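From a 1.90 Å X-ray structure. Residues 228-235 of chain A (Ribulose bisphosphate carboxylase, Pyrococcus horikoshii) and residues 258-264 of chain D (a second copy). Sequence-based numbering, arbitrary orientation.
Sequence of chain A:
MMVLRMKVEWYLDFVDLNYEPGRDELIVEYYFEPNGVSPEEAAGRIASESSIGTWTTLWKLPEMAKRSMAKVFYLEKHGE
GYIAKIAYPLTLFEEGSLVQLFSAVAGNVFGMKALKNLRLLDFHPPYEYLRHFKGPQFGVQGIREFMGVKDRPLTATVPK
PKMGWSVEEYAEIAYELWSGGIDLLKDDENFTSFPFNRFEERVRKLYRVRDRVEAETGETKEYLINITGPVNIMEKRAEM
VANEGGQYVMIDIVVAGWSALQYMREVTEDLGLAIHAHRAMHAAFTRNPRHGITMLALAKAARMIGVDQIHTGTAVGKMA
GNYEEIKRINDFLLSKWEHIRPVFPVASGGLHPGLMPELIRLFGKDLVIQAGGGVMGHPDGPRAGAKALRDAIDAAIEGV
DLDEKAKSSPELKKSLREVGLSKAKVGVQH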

# COMPACT_ATOMS: atom_id res chain seq x y z
N THR A 228 -23.72 7.20 -13.39
CA THR A 228 -24.35 5.88 -13.40
C THR A 228 -23.50 4.89 -14.23
O THR A 228 -22.99 5.23 -15.30
CB THR A 228 -25.73 5.98 -14.01
OG1 THR A 228 -26.52 6.91 -13.30
CG2 THR A 228 -26.48 4.66 -13.92
N GLY A 229 -23.36 3.68 -13.67
CA GLY A 229 -22.57 2.60 -14.21
C GLY A 229 -22.46 1.43 -13.19
O GLY A 229 -22.97 1.51 -12.07
N PRO A 230 -21.75 0.38 -13.57
CA PRO A 230 -21.25 -0.63 -12.62
C PRO A 230 -20.59 0.11 -11.47
O PRO A 230 -19.93 1.11 -11.73
CB PRO A 230 -20.20 -1.39 -13.43
CG PRO A 230 -20.59 -1.18 -14.85
CD PRO A 230 -21.34 0.09 -14.96
N VAL A 231 -20.74 -0.39 -10.25
CA VAL A 231 -20.44 0.42 -9.06
C VAL A 231 -19.00 0.95 -9.02
O VAL A 231 -18.77 2.09 -8.62
CB VAL A 231 -20.65 -0.27 -7.68
CG1 VAL A 231 -21.30 0.73 -6.74
CG2 VAL A 231 -21.44 -1.47 -7.74
N ASN A 232 -18.03 0.13 -9.39
CA ASN A 232 -16.66 0.57 -9.38
C ASN A 232 -16.44 1.76 -10.30
O ASN A 232 -15.71 2.70 -9.96
CB ASN A 232 -15.68 -0.57 -9.71
CG ASN A 232 -15.90 -1.17 -11.08
OD1 ASN A 232 -14.99 -1.19 -11.87
ND2 ASN A 232 -17.12 -1.60 -11.38
N ILE A 233 -17.08 1.69 -11.47
CA ILE A 233 -17.02 2.78 -12.43
C ILE A 233 -17.66 4.03 -11.82
O ILE A 233 -17.10 5.09 -11.96
CB ILE A 233 -17.77 2.42 -13.78
CG1 ILE A 233 -17.27 1.11 -14.41
CG2 ILE A 233 -17.74 3.62 -14.75
CD1 ILE A 233 -15.85 0.96 -14.55
N MET A 234 -18.83 3.89 -11.17
CA MET A 234 -19.53 5.06 -10.60
C MET A 234 -18.61 5.70 -9.57
O MET A 234 -18.52 6.91 -9.53
CB MET A 234 -20.83 4.72 -9.85
CG MET A 234 -21.94 4.19 -10.64
SD MET A 234 -23.55 4.73 -9.91
CE MET A 234 -23.65 3.36 -8.82
N GLU A 235 -17.93 4.87 -8.76
CA GLU A 235 -17.01 5.37 -7.76
C GLU A 235 -15.87 6.13 -8.36
O GLU A 235 -15.57 7.24 -7.88
CB GLU A 235 -16.46 4.25 -6.86
CG GLU A 235 -15.32 4.65 -5.95
CD GLU A 235 -15.07 3.65 -4.81
OE1 GLU A 235 -15.44 2.47 -4.91
OE2 GLU A 235 -14.54 4.06 -3.77
N TRP D 258 -28.56 -3.81 -10.57
CA TRP D 258 -27.71 -4.17 -11.70
C TRP D 258 -26.30 -3.63 -11.53
O TRP D 258 -25.35 -4.27 -12.01
CB TRP D 258 -28.29 -3.69 -13.06
CG TRP D 258 -29.56 -4.39 -13.48
CD1 TRP D 258 -30.75 -3.80 -13.68
CD2 TRP D 258 -29.75 -5.78 -13.75
NE1 TRP D 258 -31.70 -4.74 -13.99
CE2 TRP D 258 -31.10 -5.96 -14.09
CE3 TRP D 258 -28.92 -6.88 -13.78
CZ2 TRP D 258 -31.63 -7.19 -14.40
CZ3 TRP D 258 -29.45 -8.10 -14.10
CH2 TRP D 258 -30.79 -8.25 -14.41
N SER D 259 -26.14 -2.46 -10.92
CA SER D 259 -24.83 -1.88 -10.74
C SER D 259 -23.95 -2.75 -9.82
O SER D 259 -22.76 -3.02 -10.13
CB SER D 259 -24.96 -0.49 -10.18
OG SER D 259 -23.72 0.07 -9.96
N ALA D 260 -24.53 -3.21 -8.71
CA ALA D 260 -23.83 -4.12 -7.79
C ALA D 260 -23.55 -5.46 -8.47
O ALA D 260 -22.53 -6.08 -8.26
CB ALA D 260 -24.67 -4.37 -6.52
N LEU D 261 -24.48 -5.93 -9.27
CA LEU D 261 -24.32 -7.27 -9.88
C LEU D 261 -23.16 -7.29 -10.85
O LEU D 261 -22.32 -8.16 -10.80
CB LEU D 261 -25.55 -7.68 -10.60
CG LEU D 261 -25.93 -9.12 -10.68
CD1 LEU D 261 -26.78 -9.52 -11.95
CD2 LEU D 261 -24.87 -10.19 -10.27
N GLN D 262 -23.07 -6.28 -11.70
CA GLN D 262 -21.97 -6.22 -12.63
C GLN D 262 -20.69 -6.19 -11.88
O GLN D 262 -19.80 -6.93 -12.24
CB GLN D 262 -22.07 -5.06 -13.60
CG GLN D 262 -23.16 -5.19 -14.56
CD GLN D 262 -22.94 -4.35 -15.83
OE1 GLN D 262 -23.69 -3.45 -16.06
NE2 GLN D 262 -21.88 -4.61 -16.57
N TYR D 263 -20.53 -5.34 -10.87
CA TYR D 263 -19.28 -5.35 -10.13
C TYR D 263 -19.01 -6.66 -9.43
O TYR D 263 -17.88 -7.20 -9.50
CB TYR D 263 -19.24 -4.17 -9.11
CG TYR D 263 -18.02 -4.19 -8.29
CD1 TYR D 263 -16.78 -3.92 -8.88
CD2 TYR D 263 -18.06 -4.47 -6.92
CE1 TYR D 263 -15.62 -3.90 -8.13
CE2 TYR D 263 -16.88 -4.50 -6.14
CZ TYR D 263 -15.68 -4.18 -6.75
OH TYR D 263 -14.51 -4.19 -6.04
N MET D 264 -20.02 -7.23 -8.80
CA MET D 264 -19.82 -8.50 -8.13
C MET D 264 -19.34 -9.62 -9.07
O MET D 264 -18.51 -10.49 -8.65
CB MET D 264 -21.08 -8.92 -7.34
CG MET D 264 -21.29 -8.12 -6.00
SD MET D 264 -19.88 -8.04 -4.92
CE MET D 264 -19.67 -9.75 -4.68

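This is a small contact between two copies of the protein in which the start of a helix in chain A settles against the side of a chain D helix, held by two hydrogen bonds centred on Ser D259 and by apolar packing around Val A231. The helix axes cross steeply, at 104°, and come no closer than 9.0 Å, but the backbones meet more tightly at the chain A N-cap, where the CA atoms of Pro A230 and Ser D259 lie 4.2 Å apart.

Serine suits this spot because it is small and carries a hydroxyl: its OG donates to Gly A229 O at 2.7 Å, a carbonyl in the loop preceding the helix. The amide of Val A231, in the first turn of its helix, makes a weak bond from its N to Ser D259 O at 3.3 Å. That carbonyl also accepts, weakly, from Tyr D263 N within its own helix. Pro A230, lacking an amide hydrogen, contributes surface instead, its CG 4.0 Å from Gln D262 OE1.

Val A231 CG2 reaches Ala D260 CA at 3.6 Å and Tyr D263 CB at 3.7 Å; the CB of Ala D260 points away, so the valine methyl meets the alanine at its backbone. Met A234 adds a flexible apolar end, with CE 3.5 Å from Ser D259 OG, while Asn A232 packs beside the Tyr D263 ring.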